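Local coordinates for pancreatic lipase related protein 2 (PDB 1W52) that probably hydrolyses ester bonds of galactolipids and triacylglycerols as a secreted pancreatic lipase of the alpha/beta-hydrolase superfamily, at residues A[220-225]-A[324-329]; A[235-240]-A[329-334]; A[344-349]-A[420-425]; A[352-357]-A[377-382]. All blocks are in the same frame, centred on the assembly; numbering follows the deposited sequence.

From the N terminus, 220-225 comes first, in the loop leading into strand 226-230, and interaction 1 closes a long excursion by pairing it with the start of strand 325-329. Interaction 2 begins in the loop after strand 226-230 and ends on 329-334, so the two contacts cross along the chain and share Leu-329. Both lie in the lipase part, at the two ends of the neighbouring parallel strands 226-230 and 325-329. The chain then enters the PLAT domain, where interaction 3 joins 344-349 to 420-425. Interaction 4 is nested inside that loop, and Leu-348 of interaction 3 packs on Leu-379 and Gln-380 of interaction 4.

Interaction 1. Residues A[220-225]-A[324-329]; sequences SQKVGH and EQTFFL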
loop_
_atom_site.group_PDB
_atom_site.type_symbol
_atom_site.label_atom_id
_atom_site.label_comp_id
_atom_site.label_asym_id
_atom_site.label_seq_id
_atom_site.Cartn_x
_atom_site.Cartn_y
_atom_site.Cartn_z
ATOM N N SER A 220 9.881 -8.086 -4.077
ATOM C CA SER A 220 8.840 -9.103 -4.114
ATOM C C SER A 220 8.790 -9.939 -2.803
ATOM O O SER A 220 7.750 -10.470 -2.414
ATOM C CB SER A 220 9.132 -10.017 -5.286
ATOM O OG SER A 220 10.407 -10.640 -5.135
ATOM N N GLN A 221 9.947 -10.058 -2.167
ATOM C CA GLN A 221 10.128 -10.741 -0.903
ATOM C C GLN A 221 9.235 -10.280 0.208
ATOM O O GLN A 221 9.222 -9.111 0.528
ATOM C CB GLN A 221 11.555 -10.507 -0.448
ATOM C CG GLN A 221 11.940 -11.273 0.773
ATOM C CD GLN A 221 13.480 -11.429 0.945
ATOM O OE1 GLN A 221 14.248 -10.458 0.847
ATOM N NE2 GLN A 221 13.909 -12.649 1.231
ATOM N N LYS A 222 8.542 -11.213 0.851
ATOM C CA LYS A 222 7.765 -10.844 2.032
ATOM C C LYS A 222 8.685 -10.459 3.180
ATOM O O LYS A 222 9.635 -11.155 3.447
ATOM C CB LYS A 222 6.888 -11.989 2.462
ATOM C CG LYS A 222 5.613 -12.127 1.654
ATOM C CD LYS A 222 5.746 -13.365 0.844
ATOM C CE LYS A 222 4.637 -13.520 -0.163
ATOM N NZ LYS A 222 3.863 -14.732 0.069
ATOM N N VAL A 223 8.442 -9.329 3.822
ATOM C CA VAL A 223 9.309 -8.875 4.928
ATOM C C VAL A 223 8.590 -8.332 6.128
ATOM O O VAL A 223 9.182 -7.626 6.885
ATOM C CB VAL A 223 10.275 -7.763 4.486
ATOM C CG1 VAL A 223 11.045 -8.194 3.307
ATOM C CG2 VAL A 223 9.521 -6.549 4.146
ATOM N N GLY A 224 7.325 -8.655 6.301
ATOM C CA GLY A 224 6.515 -8.042 7.337
ATOM C C GLY A 224 5.768 -9.132 8.043
ATOM O O GLY A 224 5.835 -10.295 7.627
ATOM N N HIS A 225 5.070 -8.787 9.119
ATOM C CA HIS A 225 4.071 -9.712 9.638
ATOM C C HIS A 225 2.956 -9.769 8.609
ATOM O O HIS A 225 2.302 -10.794 8.420
ATOM C CB HIS A 225 3.577 -9.296 11.024
ATOM C CG HIS A 225 4.692 -9.193 12.004
ATOM N ND1 HIS A 225 5.308 -7.988 12.285
ATOM C CD2 HIS A 225 5.378 -10.139 12.684
ATOM C CE1 HIS A 225 6.297 -8.186 13.135
ATOM N NE2 HIS A 225 6.377 -9.483 13.373
ATOM N N GLU A 324 4.967 -12.940 7.121
ATOM C CA GLU A 324 4.683 -13.116 5.716
ATOM C C GLU A 324 3.225 -13.417 5.404
ATOM O O GLU A 324 2.944 -13.877 4.301
ATOM C CB GLU A 324 5.539 -14.247 5.157
ATOM C CG GLU A 324 7.032 -14.148 5.471
ATOM C CD GLU A 324 7.837 -15.017 4.528
ATOM O OE1 GLU A 324 7.211 -15.955 3.916
ATOM O OE2 GLU A 324 9.064 -14.754 4.373
ATOM N N GLN A 325 2.315 -13.182 6.360
ATOM C CA GLN A 325 0.887 -13.247 6.104
ATOM C C GLN A 325 0.646 -12.366 4.904
ATOM O O GLN A 325 0.973 -11.176 4.935
ATOM C CB GLN A 325 0.073 -12.682 7.267
ATOM C CG GLN A 325 0.169 -13.421 8.604
ATOM C CD GLN A 325 -0.656 -12.757 9.728
ATOM O OE1 GLN A 325 -0.116 -11.962 10.530
ATOM N NE2 GLN A 325 -1.950 -13.090 9.789
ATOM N N THR A 326 0.082 -12.935 3.844
ATOM C CA THR A 326 -0.100 -12.152 2.645
ATOM C C THR A 326 -1.556 -11.934 2.363
ATOM O O THR A 326 -2.404 -12.800 2.634
ATOM C CB THR A 326 0.552 -12.807 1.422
ATOM O OG1 THR A 326 -0.106 -14.024 1.168
ATOM C CG2 THR A 326 1.982 -13.270 1.669
ATOM N N PHE A 327 -1.814 -10.746 1.814
ATOM C CA PHE A 327 -3.139 -10.306 1.391
ATOM C C PHE A 327 -3.141 -9.583 -0.000
ATOM O O PHE A 327 -2.121 -9.005 -0.426
ATOM C CB PHE A 327 -3.747 -9.375 2.435
ATOM C CG PHE A 327 -3.557 -9.843 3.825
ATOM C CD1 PHE A 327 -2.264 -9.845 4.410
ATOM C CD2 PHE A 327 -4.653 -10.301 4.578
ATOM C CE1 PHE A 327 -2.067 -10.288 5.706
ATOM C CE2 PHE A 327 -4.454 -10.740 5.865
ATOM C CZ PHE A 327 -3.143 -10.729 6.424
ATOM N N PHE A 328 -4.306 -9.622 -0.665
ATOM C CA PHE A 328 -4.505 -9.097 -1.998
ATOM C C PHE A 328 -5.717 -8.258 -2.077
ATOM O O PHE A 328 -6.529 -8.301 -1.255
ATOM C CB PHE A 328 -4.618 -10.221 -2.992
ATOM C CG PHE A 328 -3.370 -11.008 -3.104
ATOM C CD1 PHE A 328 -3.256 -12.245 -2.494
ATOM C CD2 PHE A 328 -2.273 -10.497 -3.754
ATOM C CE1 PHE A 328 -2.072 -13.013 -2.582
ATOM C CE2 PHE A 328 -1.071 -11.254 -3.835
ATOM C CZ PHE A 328 -0.985 -12.519 -3.246
ATOM N N LEU A 329 -5.804 -7.445 -3.087
ATOM C CA LEU A 329 -6.911 -6.536 -3.225
ATOM C C LEU A 329 -6.714 -5.723 -4.533
ATOM O O LEU A 329 -5.677 -5.871 -5.205
ATOM C CB LEU A 329 -6.987 -5.636 -2.003
ATOM C CG LEU A 329 -5.810 -4.692 -1.887
ATOM C CD1 LEU A 329 -6.200 -3.377 -1.118
ATOM C CD2 LEU A 329 -4.619 -5.396 -1.297
#
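Gly-224 and Glu-324 meet through their backbones, and this is the firm end of the contact. Glu-324 N gives a nearly straight bond to Gly-224 O, 2.8 Å long with 164° at the hydrogen, the donor lying in the carbonyl plane. One residue on, Gln-325 N reaches His-225 O at 3.2 Å only as a weak, bent bond, while Gln-325 CB rests against the same oxygen. His-225 CB points away from 324-329, and ND1 of its ring is bonded to Val-201 N. The Asp-227 carboxylate accepts Val-223 N and Gly-224 N.

The outer side is looser and made by long chains. Lys-222 CG stands anti to its carbonyl carbon (chi1 -80°), and the chain crosses both Glu-324 and Thr-326 at about a right angle. Lys-222 CB lies 3.7 Å from Glu-324 CG, and Lys-222 CG 3.8 Å from Thr-326 CG2. An alanine in place of Lys-222 keeps only CB against Glu-324, and the Thr-326 methyl would probably lose the cover of the lysine CG and CD.

The contact brings the loop before strand 226-230 to the start of strand 325-329, its parallel neighbour in the central sheet of the alpha/beta-hydrolase fold. Lys-222 NZ and Glu-324 OE1 stay 5.2 Å apart, so any attraction of their charges is likely to be diffuse, and directional bonding here falls to the backbone.

Interaction 2. Residues A[235-240]-A[329-334]; sequences QMPGCK and LNTGES
The nearly flat, C-gamma exo puckered ring of Pro-237 is what meets segment 329-334. Gly-332 O and Thr-331 OG1 stand on the same side of the ring, each set out past its rim, Gly-332 O 4.1 Å from Pro-237 CB and Thr-331 OG1 4.1 Å from Pro-237 CD. At the edge, close to the ring plane, Glu-333 CG comes to 4.0 Å from Pro-237 CB. The Glu-333 chain bends at chi2 (78°), and its poorly ordered end plays no defined part.

Pro-237 and Gly-238 are the central pair of a type II beta turn from Met-236 to Cys-239, closed by a weak bond of 3.4 Å from Cys-239 N to Met-236 O. Gly-238 has the positive phi (103°) usual for the third place of such a turn, and its CA sits 3.6 Å from Glu-333 O, where a side chain would run into that carbonyl.

Thr-331 OG1 is bonded to Asn-231 ND2 and weakly to Tyr-271 OH, and meets Pro-237 CD only by packing. The turn thus meets the exit from strand 325-329 by van der Waals contact, while the Cys-239 to Cys-263 disulfide and the bond of Met-236 N to Asn-264 OD1 hold it to helix 257-277.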
loop_
_atom_site.group_PDB
_atom_site.type_symbol
_atom_site.label_atom_id
_atom_site.label_comp_id
_atom_site.label_asym_id
_atom_site.label_seq_id
_atom_site.Cartn_x
_atom_site.Cartn_y
_atom_site.Cartn_z
ATOM N N GLN A 235 1.903 -4.278 -11.191
ATOM C CA GLN A 235 1.514 -3.262 -12.140
ATOM C C GLN A 235 0.299 -2.596 -11.574
ATOM O O GLN A 235 -0.703 -3.190 -11.379
ATOM C CB GLN A 235 1.250 -3.874 -13.519
ATOM C CG GLN A 235 2.571 -4.463 -14.248
ATOM C CD GLN A 235 2.296 -5.527 -15.413
ATOM O OE1 GLN A 235 1.139 -5.842 -15.733
ATOM N NE2 GLN A 235 3.371 -6.044 -16.019
ATOM N N MET A 236 0.440 -1.351 -11.218
ATOM C CA MET A 236 -0.593 -0.644 -10.519
ATOM C C MET A 236 -1.379 0.053 -11.615
ATOM O O MET A 236 -0.784 0.560 -12.534
ATOM C CB MET A 236 -0.012 0.434 -9.566
ATOM C CG MET A 236 0.795 -0.051 -8.409
ATOM S SD MET A 236 -0.018 -1.337 -7.498
ATOM C CE MET A 236 0.762 -2.830 -8.126
ATOM N N PRO A 237 -2.704 0.085 -11.485
ATOM C CA PRO A 237 -3.576 0.889 -12.316
ATOM C C PRO A 237 -3.284 2.336 -12.174
ATOM O O PRO A 237 -3.039 2.789 -11.029
ATOM C CB PRO A 237 -4.945 0.603 -11.720
ATOM C CG PRO A 237 -4.790 -0.752 -11.260
ATOM C CD PRO A 237 -3.498 -0.694 -10.532
ATOM N N GLY A 238 -3.356 3.039 -13.307
ATOM C CA GLY A 238 -3.106 4.459 -13.389
ATOM C C GLY A 238 -1.725 4.695 -13.966
ATOM O O GLY A 238 -1.387 5.800 -14.376
ATOM N N CYS A 239 -0.910 3.657 -13.951
ATOM C CA CYS A 239 0.462 3.745 -14.391
ATOM C C CYS A 239 0.558 3.034 -15.713
ATOM O O CYS A 239 -0.174 2.074 -15.945
ATOM C CB CYS A 239 1.386 3.024 -13.404
ATOM S SG CYS A 239 1.398 3.709 -11.765
ATOM N N LYS A 240 1.453 3.530 -16.572
ATOM C CA LYS A 240 2.014 2.761 -17.687
ATOM C C LYS A 240 3.344 2.169 -17.189
ATOM O O LYS A 240 4.091 2.852 -16.507
ATOM C CB LYS A 240 2.254 3.701 -18.835
ATOM C CG LYS A 240 1.080 4.661 -19.143
ATOM C CD LYS A 240 1.129 5.227 -20.623
ATOM C CE LYS A 240 1.526 4.161 -21.754
ATOM N NZ LYS A 240 2.614 4.595 -22.714
ATOM N N LEU A 329 -5.804 -7.445 -3.087
ATOM C CA LEU A 329 -6.911 -6.536 -3.225
ATOM C C LEU A 329 -6.714 -5.723 -4.533
ATOM O O LEU A 329 -5.677 -5.871 -5.205
ATOM C CB LEU A 329 -6.987 -5.636 -2.003
ATOM C CG LEU A 329 -5.810 -4.692 -1.887
ATOM C CD1 LEU A 329 -6.200 -3.377 -1.118
ATOM C CD2 LEU A 329 -4.619 -5.396 -1.297
ATOM N N ASN A 330 -7.679 -4.873 -4.880
ATOM C CA ASN A 330 -7.522 -4.027 -6.041
ATOM C C ASN A 330 -7.832 -2.566 -5.713
ATOM O O ASN A 330 -8.894 -2.262 -5.208
ATOM C CB ASN A 330 -8.425 -4.526 -7.208
ATOM C CG ASN A 330 -7.924 -5.841 -7.876
ATOM O OD1 ASN A 330 -8.750 -6.687 -8.322
ATOM N ND2 ASN A 330 -6.599 -6.018 -7.945
ATOM N N THR A 331 -6.930 -1.657 -6.044
ATOM C CA THR A 331 -7.196 -0.232 -5.891
ATOM C C THR A 331 -7.915 0.390 -7.067
ATOM O O THR A 331 -8.155 -0.234 -8.068
ATOM C CB THR A 331 -5.885 0.520 -5.725
ATOM O OG1 THR A 331 -4.986 0.104 -6.768
ATOM C CG2 THR A 331 -5.237 0.159 -4.391
ATOM N N GLY A 332 -8.222 1.666 -6.926
ATOM C CA GLY A 332 -8.680 2.467 -8.033
ATOM C C GLY A 332 -7.543 2.938 -8.916
ATOM O O GLY A 332 -6.382 2.806 -8.544
ATOM N N GLU A 333 -7.914 3.485 -10.080
ATOM C CA GLU A 333 -7.001 4.086 -11.055
ATOM C C GLU A 333 -6.558 5.483 -10.624
ATOM O O GLU A 333 -5.489 5.887 -11.037
ATOM C CB GLU A 333 -7.655 4.196 -12.472
ATOM C CG GLU A 333 -7.872 2.901 -13.301
ATOM C CD GLU A 333 -9.099 2.046 -12.873
ATOM O OE1 GLU A 333 -10.181 2.613 -12.574
ATOM O OE2 GLU A 333 -8.992 0.786 -12.841
ATOM N N SER A 334 -7.354 6.221 -9.826
ATOM C CA SER A 334 -6.999 7.617 -9.425
ATOM C C SER A 334 -7.757 8.333 -8.265
ATOM O O SER A 334 -8.733 7.853 -7.741
ATOM C CB SER A 334 -7.078 8.525 -10.649
ATOM O OG SER A 334 -8.216 8.183 -11.412
#

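Interaction 3. Residues A[344-349]-A[420-425]; sequences VSITLA and SRITVQ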
loop_
_atom_site.group_PDB
_atom_site.type_symbol
_atom_site.label_atom_id
_atom_site.label_comp_id
_atom_site.label_asym_id
_atom_site.label_seq_id
_atom_site.Cartn_x
_atom_site.Cartn_y
_atom_site.Cartn_z
ATOM N N VAL A 344 -20.617 -10.976 -8.036
ATOM C CA VAL A 344 -21.793 -10.897 -8.926
ATOM C C VAL A 344 -22.011 -12.199 -9.686
ATOM O O VAL A 344 -21.262 -12.543 -10.603
ATOM C CB VAL A 344 -21.726 -9.741 -9.924
ATOM C CG1 VAL A 344 -22.717 -9.957 -10.965
ATOM C CG2 VAL A 344 -22.016 -8.391 -9.250
ATOM N N SER A 345 -23.058 -12.912 -9.274
ATOM C CA SER A 345 -23.505 -14.112 -9.963
ATOM C C SER A 345 -24.639 -13.775 -10.898
ATOM O O SER A 345 -25.412 -12.835 -10.639
ATOM C CB SER A 345 -23.976 -15.182 -8.982
ATOM O OG SER A 345 -23.134 -15.233 -7.839
ATOM N N ILE A 346 -24.697 -14.549 -11.989
ATOM C CA ILE A 346 -25.797 -14.541 -12.953
ATOM C C ILE A 346 -25.983 -15.980 -13.478
ATOM O O ILE A 346 -25.077 -16.545 -14.076
ATOM C CB ILE A 346 -25.546 -13.484 -14.081
ATOM C CG1 ILE A 346 -25.955 -12.084 -13.565
ATOM C CG2 ILE A 346 -26.324 -13.835 -15.326
ATOM C CD1 ILE A 346 -25.718 -10.864 -14.480
ATOM N N THR A 347 -27.142 -16.566 -13.160
ATOM C CA THR A 347 -27.612 -17.837 -13.721
ATOM C C THR A 347 -28.553 -17.533 -14.875
ATOM O O THR A 347 -29.441 -16.676 -14.760
ATOM C CB THR A 347 -28.370 -18.674 -12.651
ATOM O OG1 THR A 347 -27.444 -19.365 -11.806
ATOM C CG2 THR A 347 -29.179 -19.807 -13.295
ATOM N N LEU A 348 -28.375 -18.248 -15.982
ATOM C CA LEU A 348 -29.081 -17.901 -17.211
ATOM C C LEU A 348 -30.477 -18.501 -17.272
ATOM O O LEU A 348 -30.917 -19.191 -16.352
ATOM C CB LEU A 348 -28.250 -18.289 -18.441
ATOM C CG LEU A 348 -27.079 -17.330 -18.704
ATOM C CD1 LEU A 348 -26.352 -17.761 -19.949
ATOM C CD2 LEU A 348 -27.508 -15.848 -18.830
ATOM N N ALA A 349 -31.182 -18.192 -18.348
ATOM C CA ALA A 349 -32.509 -18.724 -18.559
ATOM C C ALA A 349 -32.765 -18.832 -20.061
ATOM O O ALA A 349 -31.837 -18.679 -20.866
ATOM C CB ALA A 349 -33.526 -17.825 -17.878
ATOM N N SER A 420 -32.632 -15.560 -14.798
ATOM C CA SER A 420 -33.394 -16.096 -13.665
ATOM C C SER A 420 -33.036 -15.353 -12.375
ATOM O O SER A 420 -33.916 -14.769 -11.707
ATOM C CB SER A 420 -33.113 -17.608 -13.517
ATOM O OG SER A 420 -33.753 -18.173 -12.385
ATOM N N ARG A 421 -31.736 -15.368 -12.049
ATOM C CA ARG A 421 -31.227 -14.731 -10.838
ATOM C C ARG A 421 -29.828 -14.097 -11.022
ATOM O O ARG A 421 -29.037 -14.512 -11.872
ATOM C CB ARG A 421 -31.298 -15.721 -9.650
ATOM C CG ARG A 421 -32.752 -16.191 -9.338
ATOM C CD ARG A 421 -32.934 -17.170 -8.178
ATOM N NE ARG A 421 -34.211 -17.885 -8.282
ATOM C CZ ARG A 421 -34.780 -18.599 -7.311
ATOM N NH1 ARG A 421 -34.205 -18.720 -6.120
ATOM N NH2 ARG A 421 -35.943 -19.202 -7.534
ATOM N N ILE A 422 -29.598 -13.040 -10.234
ATOM C CA ILE A 422 -28.342 -12.285 -10.155
ATOM C C ILE A 422 -27.924 -12.107 -8.675
ATOM O O ILE A 422 -28.129 -11.036 -8.081
ATOM C CB ILE A 422 -28.490 -10.864 -10.805
ATOM C CG1 ILE A 422 -28.958 -10.957 -12.258
ATOM C CG2 ILE A 422 -27.173 -10.058 -10.715
ATOM C CD1 ILE A 422 -29.139 -9.592 -12.922
ATOM N N THR A 423 -27.352 -13.149 -8.074
ATOM C CA THR A 423 -26.766 -13.034 -6.732
ATOM C C THR A 423 -25.737 -11.879 -6.703
ATOM O O THR A 423 -24.684 -11.984 -7.325
ATOM C CB THR A 423 -26.080 -14.383 -6.327
ATOM O OG1 THR A 423 -27.027 -15.459 -6.303
ATOM C CG2 THR A 423 -25.541 -14.330 -4.928
ATOM N N VAL A 424 -26.053 -10.773 -6.027
ATOM C CA VAL A 424 -25.035 -9.753 -5.712
ATOM C C VAL A 424 -24.306 -10.176 -4.404
ATOM O O VAL A 424 -24.649 -11.220 -3.821
ATOM C CB VAL A 424 -25.667 -8.320 -5.633
ATOM C CG1 VAL A 424 -25.183 -7.512 -4.408
ATOM C CG2 VAL A 424 -25.379 -7.578 -6.878
ATOM N N GLN A 425 -23.290 -9.412 -3.972
ATOM C CA GLN A 425 -22.673 -9.591 -2.637
ATOM C C GLN A 425 -21.599 -8.549 -2.268
ATOM O O GLN A 425 -20.884 -8.068 -3.133
ATOM C CB GLN A 425 -22.044 -10.982 -2.527
ATOM C CG GLN A 425 -21.596 -11.317 -1.138
ATOM C CD GLN A 425 -21.208 -12.752 -1.002
ATOM O OE1 GLN A 425 -20.788 -13.170 0.065
ATOM N NE2 GLN A 425 -21.345 -13.522 -2.082
#
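Ile-346 and Ile-422 lie side by side across the contact and point the same way. In both, CG1 stands anti to the carbonyl carbon (chi1 -81° in Ile-346, -57° in Ile-422), which brings the two CG1 atoms to 3.5 Å. Their ends run on together, Ile-346 CD1 lying 4.0 Å from Ile-422 CD1. On the same face Val-344 and Val-424 cross obliquely, touching through their CG2 methyls at 4.2 Å, and Phe-435 packs against both Ile-422 and Val-424. An alanine in place of Ile-422 would probably leave Ile-346 CG1 and CD1 without most of their partner and open a gap beside Phe-435.

The segments run antiparallel, 179° apart end to end, within the PLAT domain, a beta-sandwich fold whose interior such apolar rows fill. Two backbone bonds hold them: Ser-345 N to Thr-423 O, 2.7 Å and in the carbonyl plane, and Thr-347 N to Arg-421 O, 3.1 Å with the donor tilted from that plane. CA-H...O contacts accompany them, among them Ile-346 CA to Arg-421 O.

The other face carries Ser-345 and Thr-423, where Ser-345 OG lies 3.4 Å from Thr-423 CB. Thr-347, further along, turns its hydroxyl to Ser-383 O. Beyond it Ala-349 CB approaches Ser-420 N at 3.9 Å.

Interaction 4. Residues A[352-357]-A[377-382]; sequences GKANGY and GSLQPD
Asn-355 lies over the backbone of Gly-377 and Ser-378, in two short, weakly bonded antiparallel strands of the PLAT domain, a beta-sandwich, at the end far from the lipase part. Its side chain leaves with CG anti to the carbonyl carbon (chi1 -73°). Asn-355 CB is 4.0 Å from Gly-377 O, and CG stays about as far from that oxygen. OD1 lies over the peptide between Gly-377 and Ser-378, 3.3 Å from Ser-378 N, but the angle is too poor for a hydrogen bond. The same oxygen lies 3.4 Å from Ser-378 CA. ND2, the other tip atom, sits close to Ala-354 O of its own segment, again at too poor an angle, and meets nothing of 377-382. Outside the pair, the Asn-355 side chain touches Val-409.

The backbones are bonded, though sparsely. Gly-356 N donates to Gly-377 O at 3.2 Å, the donor tilted 27° from the carbonyl plane, and Gly-377 N returns a weak bond to Gly-356 O. Asn-355 CA adds a CA-H...O contact to Gly-377 O. Both glycines have backbone angles at which a side chain would press on the preceding carbonyl oxygen.

Leu-379 covers the apolar side: Leu-379 CD1 lies 4.5 Å from Ala-354 CB, while Leu-348 and Trp-405 also pack on this leucine. Toward solvent, Lys-353 and Gln-380 run side by side. Lys-353 CE comes to 4.0 Å from Gln-380 CB, and Lys-353 NZ ends 4.2 Å from Gln-380 OE1.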
loop_
_atom_site.group_PDB
_atom_site.type_symbol
_atom_site.label_atom_id
_atom_site.label_comp_id
_atom_site.label_asym_id
_atom_site.label_seq_id
_atom_site.Cartn_x
_atom_site.Cartn_y
_atom_site.Cartn_z
ATOM N N GLY A 352 -33.029 -20.696 -26.412
ATOM C CA GLY A 352 -31.996 -20.779 -27.429
ATOM C C GLY A 352 -30.616 -20.410 -26.920
ATOM O O GLY A 352 -30.494 -19.576 -26.032
ATOM N N LYS A 353 -29.584 -21.025 -27.500
ATOM C CA LYS A 353 -28.182 -20.781 -27.134
ATOM C C LYS A 353 -27.596 -19.639 -27.957
ATOM O O LYS A 353 -27.607 -19.706 -29.185
ATOM C CB LYS A 353 -27.342 -22.031 -27.399
ATOM C CG LYS A 353 -27.912 -23.323 -26.828
ATOM C CD LYS A 353 -26.924 -24.483 -26.984
ATOM C CE LYS A 353 -26.758 -25.271 -25.692
ATOM N NZ LYS A 353 -25.451 -25.972 -25.663
ATOM N N ALA A 354 -27.062 -18.614 -27.286
ATOM C CA ALA A 354 -26.518 -17.408 -27.950
ATOM C C ALA A 354 -24.997 -17.258 -27.711
ATOM O O ALA A 354 -24.322 -18.258 -27.401
ATOM C CB ALA A 354 -27.297 -16.133 -27.487
ATOM N N ASN A 355 -24.465 -16.039 -27.916
ATOM C CA ASN A 355 -23.116 -15.646 -27.448
ATOM C C ASN A 355 -23.011 -14.160 -27.156
ATOM O O ASN A 355 -23.584 -13.343 -27.886
ATOM C CB ASN A 355 -22.036 -16.036 -28.446
ATOM C CG ASN A 355 -21.784 -17.503 -28.447
ATOM O OD1 ASN A 355 -21.056 -18.026 -27.615
ATOM N ND2 ASN A 355 -22.436 -18.198 -29.357
ATOM N N GLY A 356 -22.283 -13.790 -26.102
ATOM C CA GLY A 356 -22.170 -12.376 -25.811
ATOM C C GLY A 356 -21.671 -11.857 -24.486
ATOM O O GLY A 356 -21.392 -12.591 -23.542
ATOM N N TYR A 357 -21.570 -10.531 -24.477
ATOM C CA TYR A 357 -21.249 -9.730 -23.308
ATOM C C TYR A 357 -22.413 -9.839 -22.318
ATOM O O TYR A 357 -23.559 -10.050 -22.743
ATOM C CB TYR A 357 -21.040 -8.255 -23.724
ATOM C CG TYR A 357 -19.737 -7.947 -24.455
ATOM C CD1 TYR A 357 -18.595 -8.775 -24.320
ATOM C CD2 TYR A 357 -19.631 -6.810 -25.261
ATOM C CE1 TYR A 357 -17.378 -8.475 -24.984
ATOM C CE2 TYR A 357 -18.419 -6.494 -25.927
ATOM C CZ TYR A 357 -17.292 -7.327 -25.788
ATOM O OH TYR A 357 -16.105 -7.007 -26.451
ATOM N N GLY A 377 -19.304 -15.338 -23.545
ATOM C CA GLY A 377 -19.252 -16.722 -23.994
ATOM C C GLY A 377 -20.624 -17.279 -24.318
ATOM O O GLY A 377 -21.578 -16.508 -24.517
ATOM N N SER A 378 -20.711 -18.617 -24.353
ATOM C CA SER A 378 -21.956 -19.352 -24.656
ATOM C C SER A 378 -22.986 -19.248 -23.535
ATOM O O SER A 378 -22.681 -19.488 -22.364
ATOM C CB SER A 378 -21.673 -20.841 -24.933
ATOM O OG SER A 378 -21.696 -21.605 -23.731
ATOM N N LEU A 379 -24.218 -18.943 -23.915
ATOM C CA LEU A 379 -25.237 -18.555 -22.957
ATOM C C LEU A 379 -26.364 -19.601 -22.784
ATOM O O LEU A 379 -27.554 -19.246 -22.700
ATOM C CB LEU A 379 -25.785 -17.163 -23.344
ATOM C CG LEU A 379 -24.738 -16.062 -23.589
ATOM C CD1 LEU A 379 -25.384 -14.674 -23.703
ATOM C CD2 LEU A 379 -23.735 -16.051 -22.488
ATOM N N GLN A 380 -25.977 -20.878 -22.675
ATOM C CA GLN A 380 -26.934 -21.980 -22.458
ATOM C C GLN A 380 -27.916 -21.733 -21.276
ATOM O O GLN A 380 -27.525 -21.148 -20.258
ATOM C CB GLN A 380 -26.199 -23.330 -22.296
ATOM C CG GLN A 380 -25.230 -23.433 -21.105
ATOM C CD GLN A 380 -24.851 -24.876 -20.765
ATOM O OE1 GLN A 380 -24.442 -25.643 -21.644
ATOM N NE2 GLN A 380 -24.980 -25.243 -19.488
ATOM N N PRO A 381 -29.189 -22.130 -21.426
ATOM C CA PRO A 381 -30.188 -21.930 -20.367
ATOM C C PRO A 381 -29.895 -22.614 -19.034
ATOM O O PRO A 381 -29.263 -23.675 -18.971
ATOM C CB PRO A 381 -31.480 -22.501 -20.979
ATOM C CG PRO A 381 -31.274 -22.432 -22.428
ATOM C CD PRO A 381 -29.810 -22.722 -22.628
ATOM N N ASP A 382 -30.399 -21.960 -17.986
ATOM C CA ASP A 382 -30.210 -22.319 -16.580
ATOM C C ASP A 382 -28.906 -23.059 -16.261
ATOM O O ASP A 382 -28.881 -24.278 -16.052
ATOM C CB ASP A 382 -31.465 -23.010 -16.045
ATOM C CG ASP A 382 -32.570 -22.008 -15.739
ATOM O OD1 ASP A 382 -33.375 -21.699 -16.651
ATOM O OD2 ASP A 382 -32.676 -21.442 -14.627
#